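Long-range contacts in ORF10 (PDB 6RIW), which provides the ketosynthase–chain length factor didomain of a polyunsaturated fatty acid synthase, and probably elongates acyl chains through 3-oxoacyl-[acyl-carrier-protein] synthase activity: residues S291-K295 / S650-S656; R574-V580 / F655-T661. All blocks are in the same frame, centred on the assembly; numbering follows the deposited sequence.

Contact 1: residues S291-K295 / S650-S656; sequences SNDGK and SALWDFS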
# COMPACT_ATOMS: atom_id res chain seq x y z
N SER A 291 -16.95 1.62 -4.74
CA SER A 291 -17.18 1.00 -6.03
C SER A 291 -15.91 1.14 -6.86
O SER A 291 -15.05 1.99 -6.58
CB SER A 291 -18.36 1.65 -6.76
OG SER A 291 -17.95 2.82 -7.46
N ASN A 292 -15.80 0.29 -7.87
CA ASN A 292 -14.79 0.45 -8.90
C ASN A 292 -15.45 0.78 -10.23
O ASN A 292 -16.56 0.33 -10.51
CB ASN A 292 -13.95 -0.81 -9.05
CG ASN A 292 -12.70 -0.53 -9.78
OD1 ASN A 292 -12.62 -0.70 -10.99
ND2 ASN A 292 -11.71 -0.02 -9.06
N ASP A 293 -14.75 1.59 -11.04
CA ASP A 293 -15.24 1.99 -12.36
C ASP A 293 -15.37 0.81 -13.31
O ASP A 293 -16.09 0.91 -14.31
CB ASP A 293 -14.30 3.01 -12.99
CG ASP A 293 -14.48 4.42 -12.44
OD1 ASP A 293 -15.41 4.65 -11.63
OD2 ASP A 293 -13.69 5.31 -12.84
N GLY A 294 -14.69 -0.30 -13.05
CA GLY A 294 -14.74 -1.39 -14.00
C GLY A 294 -14.12 -1.01 -15.34
O GLY A 294 -13.14 -0.26 -15.41
N LYS A 295 -14.74 -1.50 -16.41
CA LYS A 295 -14.19 -1.40 -17.76
C LYS A 295 -14.55 -0.07 -18.41
O LYS A 295 -15.64 0.47 -18.20
CB LYS A 295 -14.72 -2.55 -18.61
CG LYS A 295 -14.06 -2.73 -19.96
CD LYS A 295 -14.31 -4.15 -20.49
CE LYS A 295 -13.03 -4.75 -21.04
NZ LYS A 295 -11.83 -4.37 -20.21
N SER A 650 -10.13 -5.63 -12.16
CA SER A 650 -11.51 -5.11 -12.20
C SER A 650 -11.86 -4.51 -13.55
O SER A 650 -13.02 -4.57 -13.99
CB SER A 650 -11.72 -4.06 -11.12
OG SER A 650 -11.44 -4.59 -9.84
N ALA A 651 -10.89 -3.88 -14.22
CA ALA A 651 -11.18 -3.32 -15.54
C ALA A 651 -11.29 -4.42 -16.59
O ALA A 651 -12.15 -4.36 -17.47
CB ALA A 651 -10.12 -2.29 -15.94
N LEU A 652 -10.45 -5.45 -16.48
CA LEU A 652 -10.53 -6.58 -17.41
C LEU A 652 -11.85 -7.32 -17.30
O LEU A 652 -12.43 -7.75 -18.31
CB LEU A 652 -9.37 -7.55 -17.15
CG LEU A 652 -9.36 -8.85 -17.96
CD1 LEU A 652 -9.18 -8.54 -19.46
CD2 LEU A 652 -8.27 -9.82 -17.48
N TRP A 653 -12.36 -7.48 -16.08
CA TRP A 653 -13.57 -8.25 -15.83
C TRP A 653 -14.81 -7.38 -15.67
O TRP A 653 -15.90 -7.91 -15.44
CB TRP A 653 -13.39 -9.13 -14.59
CG TRP A 653 -12.50 -10.33 -14.82
CD1 TRP A 653 -11.13 -10.34 -14.90
CD2 TRP A 653 -12.92 -11.68 -15.01
NE1 TRP A 653 -10.68 -11.62 -15.13
CE2 TRP A 653 -11.76 -12.46 -15.20
CE3 TRP A 653 -14.17 -12.31 -15.02
CZ2 TRP A 653 -11.81 -13.84 -15.40
CZ3 TRP A 653 -14.22 -13.68 -15.23
CH2 TRP A 653 -13.05 -14.43 -15.41
N ASP A 654 -14.66 -6.05 -15.77
CA ASP A 654 -15.73 -5.10 -15.50
C ASP A 654 -16.37 -5.34 -14.12
O ASP A 654 -17.60 -5.35 -13.98
CB ASP A 654 -16.78 -5.15 -16.62
CG ASP A 654 -17.69 -3.92 -16.65
OD1 ASP A 654 -17.27 -2.82 -16.18
OD2 ASP A 654 -18.84 -4.07 -17.14
N PHE A 655 -15.54 -5.52 -13.09
CA PHE A 655 -16.06 -5.69 -11.74
C PHE A 655 -16.34 -4.33 -11.12
O PHE A 655 -15.65 -3.36 -11.40
CB PHE A 655 -15.05 -6.45 -10.86
CG PHE A 655 -14.93 -7.92 -11.17
CD1 PHE A 655 -16.01 -8.64 -11.67
CD2 PHE A 655 -13.73 -8.58 -10.92
CE1 PHE A 655 -15.88 -10.02 -11.93
CE2 PHE A 655 -13.59 -9.95 -11.18
CZ PHE A 655 -14.68 -10.67 -11.68
N SER A 656 -17.33 -4.29 -10.22
CA SER A 656 -17.72 -3.04 -9.58
C SER A 656 -17.50 -3.02 -8.06
O SER A 656 -17.81 -2.00 -7.43
CB SER A 656 -19.21 -2.74 -9.85
OG SER A 656 -20.06 -3.75 -9.32
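Two residues with positive phi, Gly294 in the ketosynthase half and Asp654 in the chain length factor half, meet with their CA atoms 4.1 Å apart. No side chain would fit on Gly294: a CB there would clash with Asp654 OD1, and its CA already lies 3.4 Å from Phe655 O and 3.6 Å from Ser650 O. Asp654 is the first residue after the helix to leave helical phi/psi; here the chain turns, and Phe655 N hydrogen-bonds back to Ser650 O (2.8 Å). The turn presents Asp654 OD1 to Lys295 N (2.9 Å, nearly linear), and Lys295 NZ donates to the late-helix carbonyl Ala651 O at 2.8 Å. Further along, Asn292 N hydrogen-bonds to Ser656 O (3.1 Å), while Asn292 OD1 accepts from Gly294 N at 2.9 Å in an Asx turn that shapes the loop. Asp654 OD1 also forms a salt bridge with Lys305, and Ser656 OG hydrogen-bonds to Arg313. In this buried interface between two thiolase-fold halves, the loop leaving strand 283-292 meets the C-terminal end of helix 642-653, with helix 304-318 beside Ser291 and Ser656 and helix 552-567 packed against Leu652 and Trp653.

Contact 2: residues R574-V580 / F655-T661; sequences RNVAVLV and FSGPAIT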
# COMPACT_ATOMS: atom_id res chain seq x y z
N ARG A 574 -19.90 -8.04 -12.69
CA ARG A 574 -20.57 -8.29 -11.43
C ARG A 574 -19.90 -7.51 -10.30
O ARG A 574 -18.80 -6.98 -10.44
CB ARG A 574 -20.55 -9.79 -11.11
CG ARG A 574 -21.28 -10.63 -12.15
CD ARG A 574 -22.80 -10.43 -12.06
NE ARG A 574 -23.52 -11.39 -12.91
CZ ARG A 574 -23.71 -12.67 -12.61
NH1 ARG A 574 -23.24 -13.16 -11.47
NH2 ARG A 574 -24.37 -13.46 -13.44
N ASN A 575 -20.61 -7.43 -9.18
CA ASN A 575 -20.17 -6.76 -7.96
C ASN A 575 -19.22 -7.72 -7.27
O ASN A 575 -19.62 -8.52 -6.43
CB ASN A 575 -21.38 -6.41 -7.09
CG ASN A 575 -21.00 -5.61 -5.83
OD1 ASN A 575 -19.84 -5.27 -5.61
ND2 ASN A 575 -22.00 -5.31 -5.00
N VAL A 576 -17.95 -7.68 -7.67
CA VAL A 576 -16.90 -8.55 -7.13
C VAL A 576 -15.78 -7.65 -6.65
O VAL A 576 -15.40 -6.69 -7.34
CB VAL A 576 -16.39 -9.55 -8.18
CG1 VAL A 576 -15.07 -10.25 -7.74
CG2 VAL A 576 -17.45 -10.59 -8.46
N ALA A 577 -15.24 -7.96 -5.47
CA ALA A 577 -14.11 -7.22 -4.90
C ALA A 577 -12.78 -7.91 -5.20
O ALA A 577 -12.70 -9.13 -5.35
CB ALA A 577 -14.28 -7.06 -3.39
N VAL A 578 -11.72 -7.10 -5.31
CA VAL A 578 -10.37 -7.60 -5.56
C VAL A 578 -9.47 -7.05 -4.46
O VAL A 578 -9.33 -5.82 -4.33
CB VAL A 578 -9.85 -7.20 -6.94
CG1 VAL A 578 -8.46 -7.78 -7.20
CG2 VAL A 578 -10.80 -7.68 -8.07
N LEU A 579 -8.91 -7.93 -3.63
CA LEU A 579 -8.00 -7.53 -2.57
C LEU A 579 -6.62 -8.07 -2.90
O LEU A 579 -6.49 -9.27 -3.18
CB LEU A 579 -8.46 -8.07 -1.21
CG LEU A 579 -9.92 -7.82 -0.82
CD1 LEU A 579 -10.17 -8.45 0.52
CD2 LEU A 579 -10.22 -6.31 -0.75
N VAL A 580 -5.61 -7.22 -2.92
CA VAL A 580 -4.26 -7.69 -3.24
C VAL A 580 -3.39 -7.53 -2.00
O VAL A 580 -3.08 -6.41 -1.58
CB VAL A 580 -3.66 -6.93 -4.43
CG1 VAL A 580 -2.25 -7.43 -4.73
CG2 VAL A 580 -4.56 -7.10 -5.67
N PHE A 655 -15.54 -5.52 -13.09
CA PHE A 655 -16.06 -5.69 -11.74
C PHE A 655 -16.34 -4.33 -11.12
O PHE A 655 -15.65 -3.36 -11.40
CB PHE A 655 -15.05 -6.45 -10.86
CG PHE A 655 -14.93 -7.92 -11.17
CD1 PHE A 655 -16.01 -8.64 -11.67
CD2 PHE A 655 -13.73 -8.58 -10.92
CE1 PHE A 655 -15.88 -10.02 -11.93
CE2 PHE A 655 -13.59 -9.95 -11.18
CZ PHE A 655 -14.68 -10.67 -11.68
N SER A 656 -17.33 -4.29 -10.22
CA SER A 656 -17.72 -3.04 -9.58
C SER A 656 -17.50 -3.02 -8.06
O SER A 656 -17.81 -2.00 -7.43
CB SER A 656 -19.21 -2.74 -9.85
OG SER A 656 -20.06 -3.75 -9.32
N GLY A 657 -16.98 -4.09 -7.46
CA GLY A 657 -16.67 -4.06 -6.04
C GLY A 657 -15.40 -3.28 -5.76
O GLY A 657 -14.69 -2.83 -6.67
N PRO A 658 -15.09 -3.09 -4.48
CA PRO A 658 -13.83 -2.41 -4.13
C PRO A 658 -12.62 -3.20 -4.61
O PRO A 658 -12.61 -4.42 -4.57
CB PRO A 658 -13.88 -2.33 -2.60
CG PRO A 658 -14.80 -3.44 -2.18
CD PRO A 658 -15.84 -3.53 -3.29
N ALA A 659 -11.60 -2.47 -5.10
CA ALA A 659 -10.37 -3.06 -5.62
C ALA A 659 -9.21 -2.33 -4.94
O ALA A 659 -8.95 -1.16 -5.25
CB ALA A 659 -10.27 -2.93 -7.14
N ILE A 660 -8.51 -3.01 -4.03
CA ILE A 660 -7.51 -2.33 -3.22
C ILE A 660 -6.33 -3.25 -2.96
O ILE A 660 -6.41 -4.47 -3.10
CB ILE A 660 -8.07 -1.86 -1.87
CG1 ILE A 660 -8.57 -3.06 -1.05
CG2 ILE A 660 -9.13 -0.77 -2.05
CD1 ILE A 660 -8.98 -2.70 0.39
N THR A 661 -5.21 -2.65 -2.52
CA THR A 661 -4.19 -3.46 -1.88
C THR A 661 -4.37 -3.40 -0.37
O THR A 661 -4.94 -2.45 0.16
CB THR A 661 -2.76 -3.03 -2.26
OG1 THR A 661 -2.49 -1.72 -1.76
CG2 THR A 661 -2.58 -3.06 -3.77
O HOH W 1 -13.60 -4.77 -8.24
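Strands 576-581 and 659-663 are parallel neighbours in the central sheet of the chain length factor half, joined by a beta-alpha-beta crossover of the thiolase fold whose last helix is 642-653. Their short segments run 4.7 Å apart at closest approach and 10° from exactly parallel. Backbone hydrogen bonds follow the parallel ladder: Val578 N to Pro658 O, Ile660 N to Val578 O and Val580 N to Ile660 O, each 2.9 Å. Before the ladder, Ser656 N bonds Arg574 O (3.1 Å), and Gly657 N makes a weak bond to Val576 O (3.0 Å). Here Asn575 centres an inverse gamma turn and the pairing of residues shifts; a water donates to both Val576 O (2.8 Å) and Gly657 O (2.7 Å). A CB on Gly657 would collide with Val576 O and Ala577 N, so the close approach depends on the missing side chain. CA-H...O contacts add to the backbone pairing, as from Ala659 CA to Val578 O at 3.2 Å. Apolar packing differs by face. Val578 and Ala659, 4.3 Å apart at their CB atoms, lie with Val580 and Thr661 on the face where helix 642-653 touches Val578, Val580 and Ala659. On the other face, Leu579 CD2 meets Ile660 CG1 at 3.7 Å, and helix 668-682 packs on Leu579. The aromatic contact lies beside Val576, whose CB sits over one face of the Phe655 ring, 3.6 Å from its centroid and 11° off the normal, a CH-pi contact.

Contacts 1 and 2 have centres 8 Å apart and share Phe655 and Ser656, part of the connection by which the chain passes from helix 642-653 to strand 659-663. In chain order come 291-295, 574-580, 650-656 and 655-661, so the ketosynthase segment precedes three from the chain length factor. The two sites also touch directly: Asn292 CB packs on Gly657 O at 3.2 Å, and Ser650 OG on Ala659 CB at 3.4 Å. Contact 2 lies within one half and contact 1 between the halves, yet both reach the same sheet. Strand 659-663, parallel to 576-581, also pairs antiparallel with 189-193 of the ketosynthase, making the sheet continuous through the didomain, as in thiolase-fold dimers.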